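Local coordinates for viral structural protein 4 (Bombyx mori cytoplasmic polyhedrosis virus, PDB 6TZ0) that binds GTP and probably serves as the nucleotide-binding partner of the viral RNA-dependent RNA polymerase during transcription, at residues Val350-Lys355 and His490-Asp495; Asp502-Leu507 and Ala540-Val545. All coordinates share one frame; numbering follows the deposited sequence.

Contact 1: Val350-Lys355 and His490-Asp495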
loop_
_atom_site.group_PDB
_atom_site.type_symbol
_atom_site.label_atom_id
_atom_site.label_comp_id
_atom_site.label_asym_id
_atom_site.label_seq_id
_atom_site.Cartn_x
_atom_site.Cartn_y
_atom_site.Cartn_z
ATOM N N VAL B 350 -7.520 -27.227 4.269
ATOM C CA VAL B 350 -8.339 -27.060 5.464
ATOM C C VAL B 350 -9.799 -27.050 5.042
ATOM O O VAL B 350 -10.201 -26.251 4.189
ATOM C CB VAL B 350 -7.973 -25.780 6.227
ATOM C CG1 VAL B 350 -8.879 -25.614 7.430
ATOM C CG2 VAL B 350 -6.540 -25.839 6.666
ATOM N N VAL B 351 -10.593 -27.937 5.633
ATOM C CA VAL B 351 -12.005 -28.088 5.304
ATOM C C VAL B 351 -12.816 -27.806 6.558
ATOM O O VAL B 351 -12.735 -28.557 7.536
ATOM C CB VAL B 351 -12.319 -29.484 4.760
ATOM C CG1 VAL B 351 -13.800 -29.618 4.500
ATOM C CG2 VAL B 351 -11.536 -29.746 3.502
ATOM N N TYR B 352 -13.601 -26.735 6.535
ATOM C CA TYR B 352 -14.511 -26.424 7.624
ATOM C C TYR B 352 -15.902 -26.957 7.323
ATOM O O TYR B 352 -16.348 -26.968 6.175
ATOM C CB TYR B 352 -14.606 -24.923 7.870
ATOM C CG TYR B 352 -13.342 -24.303 8.381
ATOM C CD1 TYR B 352 -12.923 -24.529 9.673
ATOM C CD2 TYR B 352 -12.599 -23.447 7.587
ATOM C CE1 TYR B 352 -11.777 -23.963 10.151
ATOM C CE2 TYR B 352 -11.458 -22.862 8.062
ATOM C CZ TYR B 352 -11.052 -23.128 9.348
ATOM O OH TYR B 352 -9.913 -22.554 9.842
ATOM N N ALA B 353 -16.589 -27.385 8.374
ATOM C CA ALA B 353 -17.940 -27.903 8.243
ATOM C C ALA B 353 -18.646 -27.757 9.577
ATOM O O ALA B 353 -18.009 -27.646 10.626
ATOM C CB ALA B 353 -17.942 -29.365 7.800
ATOM N N GLU B 354 -19.973 -27.757 9.524
ATOM C CA GLU B 354 -20.744 -27.768 10.753
ATOM C C GLU B 354 -20.664 -29.134 11.415
ATOM O O GLU B 354 -20.542 -30.169 10.758
ATOM C CB GLU B 354 -22.205 -27.398 10.501
ATOM C CG GLU B 354 -22.443 -25.934 10.187
ATOM C CD GLU B 354 -23.914 -25.606 10.035
ATOM O OE1 GLU B 354 -24.738 -26.539 10.067
ATOM O OE2 GLU B 354 -24.253 -24.416 9.887
ATOM N N LYS B 355 -20.725 -29.117 12.734
ATOM C CA LYS B 355 -20.621 -30.313 13.553
ATOM C C LYS B 355 -21.899 -31.120 13.394
ATOM O O LYS B 355 -22.933 -30.789 13.975
ATOM C CB LYS B 355 -20.380 -29.906 14.999
ATOM C CG LYS B 355 -20.084 -31.034 15.929
ATOM C CD LYS B 355 -19.706 -30.509 17.283
ATOM C CE LYS B 355 -19.487 -31.647 18.230
ATOM N NZ LYS B 355 -18.357 -32.491 17.767
ATOM N N HIS B 490 -13.425 -26.723 13.063
ATOM C CA HIS B 490 -14.778 -26.392 13.483
ATOM C C HIS B 490 -15.167 -24.938 13.285
ATOM O O HIS B 490 -16.356 -24.664 13.136
ATOM C CB HIS B 490 -15.010 -26.738 14.955
ATOM C CG HIS B 490 -15.143 -28.201 15.227
ATOM N ND1 HIS B 490 -14.168 -28.933 15.866
ATOM C CD2 HIS B 490 -16.122 -29.077 14.909
ATOM C CE1 HIS B 490 -14.567 -30.188 15.977
ATOM N NE2 HIS B 490 -15.741 -30.305 15.388
ATOM N N PHE B 491 -14.219 -24.004 13.277
ATOM C CA PHE B 491 -14.579 -22.594 13.213
ATOM C C PHE B 491 -13.415 -21.773 12.686
ATOM O O PHE B 491 -12.261 -22.198 12.734
ATOM C CB PHE B 491 -15.057 -22.075 14.573
ATOM C CG PHE B 491 -14.103 -22.316 15.711
ATOM C CD1 PHE B 491 -14.183 -23.477 16.460
ATOM C CD2 PHE B 491 -13.169 -21.363 16.069
ATOM C CE1 PHE B 491 -13.328 -23.701 17.508
ATOM C CE2 PHE B 491 -12.313 -21.582 17.124
ATOM C CZ PHE B 491 -12.396 -22.754 17.842
ATOM N N ASN B 492 -13.742 -20.576 12.195
ATOM C CA ASN B 492 -12.799 -19.774 11.425
ATOM C C ASN B 492 -11.679 -19.165 12.252
ATOM O O ASN B 492 -10.733 -18.637 11.665
ATOM C CB ASN B 492 -13.511 -18.638 10.694
ATOM C CG ASN B 492 -14.427 -19.127 9.611
ATOM O OD1 ASN B 492 -15.620 -18.854 9.628
ATOM N ND2 ASN B 492 -13.877 -19.865 8.661
ATOM N N ALA B 493 -11.752 -19.201 13.581
ATOM C CA ALA B 493 -10.653 -18.663 14.371
ATOM C C ALA B 493 -9.449 -19.589 14.381
ATOM O O ALA B 493 -8.371 -19.177 14.812
ATOM C CB ALA B 493 -11.104 -18.389 15.801
ATOM N N GLN B 494 -9.605 -20.819 13.912
ATOM C CA GLN B 494 -8.498 -21.741 13.744
ATOM C C GLN B 494 -7.688 -21.472 12.485
ATOM O O GLN B 494 -6.718 -22.187 12.238
ATOM C CB GLN B 494 -9.034 -23.167 13.734
ATOM C CG GLN B 494 -9.619 -23.567 15.059
ATOM C CD GLN B 494 -10.271 -24.914 15.026
ATOM O OE1 GLN B 494 -10.375 -25.537 13.977
ATOM N NE2 GLN B 494 -10.716 -25.378 16.178
ATOM N N ASP B 495 -8.044 -20.453 11.701
ATOM C CA ASP B 495 -7.242 -20.067 10.546
ATOM C C ASP B 495 -5.872 -19.553 10.952
ATOM O O ASP B 495 -4.913 -19.676 10.185
ATOM C CB ASP B 495 -7.973 -18.997 9.742
ATOM C CG ASP B 495 -9.182 -19.534 9.032
ATOM O OD1 ASP B 495 -9.168 -20.725 8.668
ATOM O OD2 ASP B 495 -10.143 -18.768 8.833
#
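Tyr-352, near the end of strand 347-353, faces the loop that follows strand 484-489, and its CA lies 5.9 Å from the CA of His-490. The two segments meet mainly through the phenol ring of Tyr-352, whose CG is anti to its own carbonyl carbon (chi1 -67°), on the side of the backbone N. A large flat side chain suits this place because it can be covered on two faces and still reach polar atoms around it. CG1 of Val-350, two residues back on the same strand, covers one face, offset toward the rim; the amide ND2 of Asn-492 lies over the opposite face, 3.9 Å from CE2, with the amide plane turned 68° from the ring. CE1 of Tyr-352 is 3.2 Å from the carbonyl O of Phe-491, which approaches obliquely and also accepts the backbone N-H of Gln-494, helping to close the 3-10 turn. OD1 of Asp-495 lies at the ring edge, but its approach to the hydroxyl is doubtful. Gln-494 folds back within the loop, its OE1 taking a weak hydrogen bond from the backbone N of His-490. Further along the chain, Lys-355 sends NZ to within 4.2 Å of NE2 of His-490, its chain extended until it bends at chi4 (63°). The imidazole also stacks on Tyr-534 of helix 524-537. Lys-355 binds GTP in this protein, though the nucleotide is absent here. Together with Gly-358, Lys-359 and Thr-360, which also contact GTP, this end of the strand is consistent with a P-loop (Walker A) running from strand into helix 359-374, the hallmark of P-loop NTPases.

Contact 2: Asp502-Leu507 and Ala540-Val545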
loop_
_atom_site.group_PDB
_atom_site.type_symbol
_atom_site.label_atom_id
_atom_site.label_comp_id
_atom_site.label_asym_id
_atom_site.label_seq_id
_atom_site.Cartn_x
_atom_site.Cartn_y
_atom_site.Cartn_z
ATOM N N ASP B 502 -3.013 -22.196 1.577
ATOM C CA ASP B 502 -3.532 -21.158 0.716
ATOM C C ASP B 502 -4.933 -21.501 0.252
ATOM O O ASP B 502 -5.547 -20.710 -0.466
ATOM C CB ASP B 502 -2.616 -20.970 -0.498
ATOM C CG ASP B 502 -2.683 -19.588 -1.075
ATOM O OD1 ASP B 502 -3.452 -18.760 -0.553
ATOM O OD2 ASP B 502 -1.933 -19.324 -2.035
ATOM N N THR B 503 -5.444 -22.671 0.622
ATOM C CA THR B 503 -6.736 -23.165 0.169
ATOM C C THR B 503 -7.523 -23.655 1.374
ATOM O O THR B 503 -7.236 -24.727 1.910
ATOM C CB THR B 503 -6.568 -24.294 -0.844
ATOM O OG1 THR B 503 -5.719 -25.301 -0.288
ATOM C CG2 THR B 503 -5.975 -23.795 -2.143
ATOM N N THR B 504 -8.514 -22.879 1.792
ATOM C CA THR B 504 -9.465 -23.313 2.802
ATOM C C THR B 504 -10.880 -23.141 2.274
ATOM O O THR B 504 -11.239 -22.076 1.763
ATOM C CB THR B 504 -9.250 -22.573 4.136
ATOM O OG1 THR B 504 -10.354 -22.807 5.017
ATOM C CG2 THR B 504 -9.017 -21.108 3.952
ATOM N N VAL B 505 -11.660 -24.214 2.358
ATOM C CA VAL B 505 -13.017 -24.258 1.844
ATOM C C VAL B 505 -13.959 -24.539 3.000
ATOM O O VAL B 505 -13.543 -24.899 4.098
ATOM C CB VAL B 505 -13.194 -25.314 0.740
ATOM C CG1 VAL B 505 -12.314 -24.996 -0.433
ATOM C CG2 VAL B 505 -12.885 -26.692 1.277
ATOM N N LEU B 506 -15.249 -24.383 2.732
ATOM C CA LEU B 506 -16.289 -24.744 3.679
ATOM C C LEU B 506 -17.190 -25.779 3.027
ATOM O O LEU B 506 -17.613 -25.604 1.882
ATOM C CB LEU B 506 -17.081 -23.513 4.122
ATOM C CG LEU B 506 -17.943 -23.605 5.383
ATOM C CD1 LEU B 506 -17.926 -22.270 6.074
ATOM C CD2 LEU B 506 -19.366 -23.974 5.075
ATOM N N LEU B 507 -17.484 -26.840 3.762
ATOM C CA LEU B 507 -18.245 -27.971 3.258
ATOM C C LEU B 507 -19.690 -27.911 3.733
ATOM O O LEU B 507 -19.959 -27.652 4.907
ATOM C CB LEU B 507 -17.577 -29.273 3.708
ATOM C CG LEU B 507 -18.116 -30.673 3.423
ATOM C CD1 LEU B 507 -16.997 -31.629 3.204
ATOM C CD2 LEU B 507 -18.847 -31.138 4.645
ATOM N N ALA B 540 -20.120 -18.307 6.819
ATOM C CA ALA B 540 -19.772 -18.805 5.491
ATOM C C ALA B 540 -18.897 -17.795 4.757
ATOM O O ALA B 540 -19.262 -17.258 3.718
ATOM C CB ALA B 540 -21.037 -19.118 4.700
ATOM N N LEU B 541 -17.716 -17.545 5.311
ATOM C CA LEU B 541 -16.819 -16.534 4.774
ATOM C C LEU B 541 -15.714 -17.114 3.907
ATOM O O LEU B 541 -14.948 -16.350 3.320
ATOM C CB LEU B 541 -16.221 -15.704 5.913
ATOM C CG LEU B 541 -17.271 -14.874 6.660
ATOM C CD1 LEU B 541 -16.697 -14.131 7.840
ATOM C CD2 LEU B 541 -17.956 -13.906 5.728
ATOM N N HIS B 542 -15.615 -18.434 3.801
ATOM C CA HIS B 542 -14.773 -19.077 2.806
ATOM C C HIS B 542 -15.646 -19.685 1.720
ATOM O O HIS B 542 -16.875 -19.686 1.821
ATOM C CB HIS B 542 -13.871 -20.129 3.448
ATOM C CG HIS B 542 -12.845 -19.545 4.363
ATOM N ND1 HIS B 542 -12.990 -19.522 5.731
ATOM C CD2 HIS B 542 -11.700 -18.879 4.096
ATOM C CE1 HIS B 542 -11.946 -18.920 6.270
ATOM N NE2 HIS B 542 -11.152 -18.514 5.299
ATOM N N THR B 543 -15.003 -20.182 0.665
ATOM C CA THR B 543 -15.740 -20.651 -0.501
ATOM C C THR B 543 -16.474 -21.943 -0.173
ATOM O O THR B 543 -15.899 -22.869 0.401
ATOM C CB THR B 543 -14.804 -20.875 -1.686
ATOM O OG1 THR B 543 -14.000 -22.028 -1.441
ATOM C CG2 THR B 543 -13.889 -19.696 -1.855
ATOM N N THR B 544 -17.752 -21.996 -0.523
ATOM C CA THR B 544 -18.602 -23.123 -0.174
ATOM C C THR B 544 -18.494 -24.198 -1.245
ATOM O O THR B 544 -18.649 -23.916 -2.434
ATOM C CB THR B 544 -20.049 -22.663 -0.017
ATOM O OG1 THR B 544 -20.116 -21.675 1.016
ATOM C CG2 THR B 544 -20.934 -23.817 0.358
ATOM N N VAL B 545 -18.203 -25.425 -0.818
ATOM C CA VAL B 545 -17.965 -26.547 -1.714
ATOM C C VAL B 545 -18.850 -27.704 -1.265
ATOM O O VAL B 545 -18.942 -27.985 -0.067
ATOM C CB VAL B 545 -16.479 -26.963 -1.713
ATOM C CG1 VAL B 545 -16.246 -28.116 -2.630
ATOM C CG2 VAL B 545 -15.591 -25.825 -2.138
#
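Leu-506 and Thr-544 are paired in a parallel beta bridge between strands 504-507 and 543-545, the two ends of a beta-alpha-beta connection through helix 524-537. The axes of the two short strands lie at 51° to each other. The tight part is the bonded pairing at Leu-506 and Leu-507, flanked on one face of the sheet by Val-505 and Val-545, with CB of Val-505 3.8 Å from CG2 of Val-545. Beta-branched valines suit an extended backbone, and here they pack against helix 326-340, Val-505 on Val-331 and Val-545 on Ala-328, while Leu-507 and Val-545 both reach Met-550 of helix 547-556. On the other face, Leu-506 has CG anti to its backbone N (chi1 -163°), and its CD1 is 4.0 Å from CA of Ala-540, where a methyl side chain allows close approach to the backbone. The looser end lies toward Thr-504, where side chains carry the contact. The hydroxyl OG1 of Thr-504 sits over the centre of the His-542 ring, and its methyl CG2 comes 3.5 Å from CD2 of that ring. Although buried, this end adjoins the polymerase chain: the ring touches Thr-504 while its NE2 makes a weak hydrogen bond to Glu-634 of that chain. In the ladder itself, Leu-506 donates its N-H to O of Thr-543 at 2.9 Å. Its own carbonyl O receives N-H of Val-545 at 2.8 Å, and CA of Thr-544 adds a C-H...O contact to the same oxygen of Leu-506, at 3.4 Å.

How the contacts relate
Both contacts are buried and belong to one parallel sheet, in which strand 347-353 of contact 1 lies directly beside strand 504-507 of contact 2. Tyr-352 joins them: its backbone N and O are probably hydrogen-bonded to O of Val-505 and N of Leu-507. The chemistry differs with position. Contact 1 sets a strand end against a loop through an aromatic ring and polar groups, beside the nucleotide site; contact 2 joins an inner strand to an outermost strand of the sheet in this chain by backbone bonds and aliphatic packing. They meet again where Asn-492 and Asp-495 pack on His-542, near the polymerase chain.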